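Local structure of acyl-CoA dehydrogenase domain protein Tcur3483 (Thermomonospora curvata, 6WY9) at residues G377-N380 / T381-G385. The protein probably works as an FAD-dependent oxidoreductase of the acyl-CoA dehydrogenase family, acting on CH-CH groups of its substrates. Sequence-based numbering, arbitrary orientation.
Sequences GIVN and TFAGG. Unlike the reference sequence in segment 381-385: A383 (reference Gly). With FDA (dihydroflavine-adenine dinucleotide), chain C.
V379 O takes two backbone hydrogen bonds where helix 369-380 runs out into the loop leading to helix 387-399. A383 N approaches in the carbonyl plane at 3.0 Å from V379 O, with a C=O...N angle of 156°. F382 N, 3.1 Å from V379 O, comes instead from above that plane. The same oxygen lies 3.4 Å above the centre of the F382 ring, one of whose faces it covers. The ring gets there because its CG sits between the backbone N and the carbonyl carbon (chi1 58°), which folds the side chain back over the helix end. V379 CA adds an off-centre CH-pi contact, 4.1 Å from the F382 ring centroid. Among the apolar atoms, V379 CG1 touches A383 CB at 3.8 Å and lies equally close to the C8M methyl of the flavin. F382 also meets the cofactor: its CB is 3.4 Å from O3B of the adenosine ribose, and its ring meets O3' obliquely, CD1 being 3.7 Å from O3'. A serine in place of F382 would probably leave V379 O without its aromatic cover and O3' without the ring beside it. On the polar side, a water lies between I378 O and T381 OG1, 2.8 Å from OG1, and T381 OG1 also bonds to a polar side chain of another protein chain. N380 O and A383 O, two acceptors, both bond to K333 NZ of helix 326-350, as does G385 O. The double acceptance at V379 O and a lysine that would probably offset the gathered carbonyl dipoles are consistent with a turn held so that V379 and F382 line the FAD pocket.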
ATOM      1  N   GLY A 377       1.092  18.919  -2.839  1.00 43.26           N
ATOM      2  CA  GLY A 377       1.722  17.689  -3.330  1.00 41.74           C
ATOM      3  C   GLY A 377       0.846  16.894  -4.282  1.00 44.09           C
ATOM      4  O   GLY A 377       1.346  16.190  -5.172  1.00 41.87           O
ATOM      5  N   ILE A 378      -0.471  16.982  -4.108  1.00 46.10           N
ATOM      6  CA  ILE A 378      -1.419  16.325  -4.990  1.00 50.72           C
ATOM      7  C   ILE A 378      -1.263  16.751  -6.452  1.00 49.56           C
ATOM      8  O   ILE A 378      -1.621  15.987  -7.358  1.00 53.38           O
ATOM      9  CB  ILE A 378      -2.855  16.599  -4.451  1.00 57.04           C
ATOM     10  CG1 ILE A 378      -3.065  18.106  -4.195  1.00 62.17           C
ATOM     11  CG2 ILE A 378      -3.120  15.771  -3.177  1.00 56.43           C
ATOM     12  CD1 ILE A 378      -4.445  18.487  -3.651  1.00 64.29           C
ATOM     13  N   VAL A 379      -0.711  17.937  -6.718  1.00 42.83           N
ATOM     14  CA  VAL A 379      -0.537  18.359  -8.108  1.00 41.23           C
ATOM     15  C   VAL A 379       0.498  17.504  -8.834  1.00 43.49           C
ATOM     16  O   VAL A 379       0.351  17.223 -10.024  1.00 44.21           O
ATOM     17  CB  VAL A 379      -0.131  19.830  -8.172  1.00 38.27           C
ATOM     18  CG1 VAL A 379       0.267  20.195  -9.658  1.00 38.27           C
ATOM     19  CG2 VAL A 379      -1.258  20.716  -7.596  1.00 38.24           C
ATOM     20  N   ASN A 380       1.604  17.159  -8.163  1.00 42.42           N
ATOM     21  CA  ASN A 380       2.791  16.790  -8.943  1.00 43.10           C
ATOM     22  C   ASN A 380       2.795  15.344  -9.375  1.00 38.17           C
ATOM     23  O   ASN A 380       3.681  14.960 -10.147  1.00 38.32           O
ATOM     24  CB  ASN A 380       4.071  17.108  -8.160  1.00 44.54           C
ATOM     25  CG  ASN A 380       4.256  18.614  -7.978  1.00 46.63           C
ATOM     26  OD1 ASN A 380       3.960  19.403  -8.887  1.00 49.43           O
ATOM     27  ND2 ASN A 380       4.695  19.013  -6.822  1.00 44.75           N
ATOM     28  N   THR A 381       1.824  14.547  -8.926  1.00 35.89           N
ATOM     29  CA  THR A 381       1.640  13.228  -9.516  1.00 37.78           C
ATOM     30  C   THR A 381       0.974  13.277 -10.891  1.00 38.27           C
ATOM     31  O   THR A 381       0.969  12.253 -11.583  1.00 39.57           O
ATOM     32  CB  THR A 381       0.831  12.304  -8.584  1.00 39.24           C
ATOM     33  OG1 THR A 381      -0.482  12.848  -8.405  1.00 39.18           O
ATOM     34  CG2 THR A 381       1.547  12.122  -7.224  1.00 40.09           C
ATOM     35  N   PHE A 382       0.385  14.419 -11.309  1.00 36.45           N
ATOM     36  CA  PHE A 382      -0.080  14.529 -12.669  1.00 40.97           C
ATOM     37  C   PHE A 382       0.562  15.667 -13.455  1.00 41.69           C
ATOM     38  O   PHE A 382       0.463  15.644 -14.679  1.00 44.48           O
ATOM     39  CB  PHE A 382      -1.632  14.641 -12.744  1.00 40.69           C
ATOM     40  CG  PHE A 382      -2.209  15.795 -11.977  1.00 41.19           C
ATOM     41  CD1 PHE A 382      -2.203  17.079 -12.516  1.00 42.85           C
ATOM     42  CD2 PHE A 382      -2.788  15.603 -10.713  1.00 39.97           C
ATOM     43  CE1 PHE A 382      -2.746  18.159 -11.817  1.00 43.68           C
ATOM     44  CE2 PHE A 382      -3.365  16.715 -10.019  1.00 38.40           C
ATOM     45  CZ  PHE A 382      -3.313  17.948 -10.539  1.00 41.77           C
ATOM     46  N   ALA A 383       1.209  16.647 -12.806  1.00 43.29           N
ATOM     47  CA  ALA A 383       1.959  17.664 -13.553  1.00 45.80           C
ATOM     48  C   ALA A 383       3.347  17.122 -13.912  1.00 48.69           C
ATOM     49  O   ALA A 383       3.869  16.229 -13.242  1.00 48.71           O
ATOM     50  CB  ALA A 383       2.091  18.957 -12.738  1.00 45.74           C
ATOM     51  N   GLY A 384       3.942  17.677 -14.967  1.00 52.43           N
ATOM     52  CA  GLY A 384       5.235  17.199 -15.465  1.00 54.47           C
ATOM     53  C   GLY A 384       5.260  15.744 -15.904  1.00 55.48           C
ATOM     54  O   GLY A 384       6.258  15.038 -15.668  1.00 57.58           O
ATOM     55  N   GLY A 385       4.196  15.280 -16.555  1.00 51.01           N
ATOM     56  CA  GLY A 385       4.021  13.863 -16.820  1.00 48.10           C
ATOM     57  C   GLY A 385       3.073  13.173 -15.839  1.00 46.00           C
ATOM     58  O   GLY A 385       3.246  13.249 -14.632  1.00 45.77           O
TER
HETATM   59  PA  FDA C 401      -6.369  14.877 -17.612  1.00 36.59           P
HETATM   60  O1A FDA C 401      -7.849  15.089 -17.647  1.00 37.23           O
HETATM   61  O2A FDA C 401      -5.599  14.675 -18.928  1.00 35.31           O
HETATM   62  O5B FDA C 401      -6.077  13.427 -16.788  1.00 38.90           O
HETATM   63  C5B FDA C 401      -6.670  13.532 -15.521  1.00 37.80           C
HETATM   64  C4B FDA C 401      -6.309  12.244 -14.758  1.00 38.75           C
HETATM   65  O4B FDA C 401      -6.713  11.111 -15.664  1.00 38.45           O
HETATM   66  C3B FDA C 401      -4.800  12.023 -14.628  1.00 37.70           C
HETATM   67  O3B FDA C 401      -4.283  12.584 -13.479  1.00 36.38           O
HETATM   68  C2B FDA C 401      -4.731  10.512 -14.487  1.00 38.44           C
HETATM   69  O2B FDA C 401      -5.230  10.009 -13.190  1.00 38.84           O
HETATM   70  C1B FDA C 401      -5.768  10.001 -15.535  1.00 38.35           C
HETATM   71  N9A FDA C 401      -5.199   9.633 -16.829  1.00 38.20           N
HETATM   72  C8A FDA C 401      -4.941  10.453 -17.946  1.00 37.99           C
HETATM   73  N7A FDA C 401      -4.479   9.764 -18.983  1.00 37.47           N
HETATM   74  C5A FDA C 401      -4.423   8.458 -18.547  1.00 36.80           C
HETATM   75  C6A FDA C 401      -3.989   7.288 -19.190  1.00 36.86           C
HETATM   76  N6A FDA C 401      -3.541   7.304 -20.460  1.00 35.35           N
HETATM   77  N1A FDA C 401      -4.019   6.103 -18.543  1.00 36.31           N
HETATM   78  C2A FDA C 401      -4.479   6.166 -17.259  1.00 37.18           C
HETATM   79  N3A FDA C 401      -4.918   7.205 -16.507  1.00 35.39           N
HETATM   80  C4A FDA C 401      -4.883   8.350 -17.206  1.00 37.15           C
HETATM   81  N1  FDA C 401       0.492  23.136 -17.752  1.00 42.49           N
HETATM   82  C2  FDA C 401       1.145  24.022 -18.633  1.00 44.16           C
HETATM   83  O2  FDA C 401       0.985  23.912 -19.869  1.00 45.25           O
HETATM   84  N3  FDA C 401       1.954  24.988 -18.044  1.00 43.57           N
HETATM   85  C4  FDA C 401       2.144  25.137 -16.651  1.00 41.87           C
HETATM   86  O4  FDA C 401       2.860  26.037 -16.230  1.00 40.31           O
HETATM   87  C4X FDA C 401       1.438  24.193 -15.827  1.00 41.06           C
HETATM   88  N5  FDA C 401       1.569  24.274 -14.440  1.00 40.82           N
HETATM   89  C5X FDA C 401       0.572  23.744 -13.666  1.00 38.59           C
HETATM   90  C6  FDA C 401       0.408  24.123 -12.385  1.00 38.91           C
HETATM   91  C7  FDA C 401      -0.653  23.568 -11.628  1.00 39.36           C
HETATM   92  C7M FDA C 401      -0.795  23.998 -10.284  1.00 39.63           C
HETATM   93  C8  FDA C 401      -1.493  22.648 -12.138  1.00 40.08           C
HETATM   94  C8M FDA C 401      -2.593  22.059 -11.348  1.00 40.97           C
HETATM   95  C9  FDA C 401      -1.308  22.230 -13.445  1.00 39.73           C
HETATM   96  C9A FDA C 401      -0.287  22.791 -14.204  1.00 39.07           C
HETATM   97  N10 FDA C 401      -0.080  22.380 -15.532  1.00 40.09           N
HETATM   98  C10 FDA C 401       0.635  23.250 -16.361  1.00 42.37           C
HETATM   99  C1' FDA C 401      -1.063  21.447 -16.154  1.00 40.26           C
HETATM  100  C2' FDA C 401      -0.597  19.967 -16.068  1.00 41.26           C
HETATM  101  O2' FDA C 401       0.421  19.738 -16.920  1.00 41.20           O
HETATM  102  C3' FDA C 401      -1.912  19.138 -16.427  1.00 40.33           C
HETATM  103  O3' FDA C 401      -2.866  19.234 -15.389  1.00 37.90           O
HETATM  104  C4' FDA C 401      -1.565  17.690 -16.739  1.00 41.52           C
HETATM  105  O4' FDA C 401      -0.880  17.680 -17.944  1.00 43.24           O
HETATM  106  C5' FDA C 401      -2.877  16.859 -16.730  1.00 42.98           C
HETATM  107  O5' FDA C 401      -3.694  17.347 -17.753  1.00 40.99           O
HETATM  108  P   FDA C 401      -5.236  17.444 -17.211  1.00 38.70           P
HETATM  109  O1P FDA C 401      -5.170  18.302 -16.043  1.00 37.94           O
HETATM  110  O2P FDA C 401      -6.095  17.835 -18.404  1.00 40.06           O
HETATM  111  O3P FDA C 401      -5.707  15.953 -16.653  1.00 36.40           O
HETATM  112  O   HOH W   1      -2.605  13.709  -6.868  1.00 48.85           O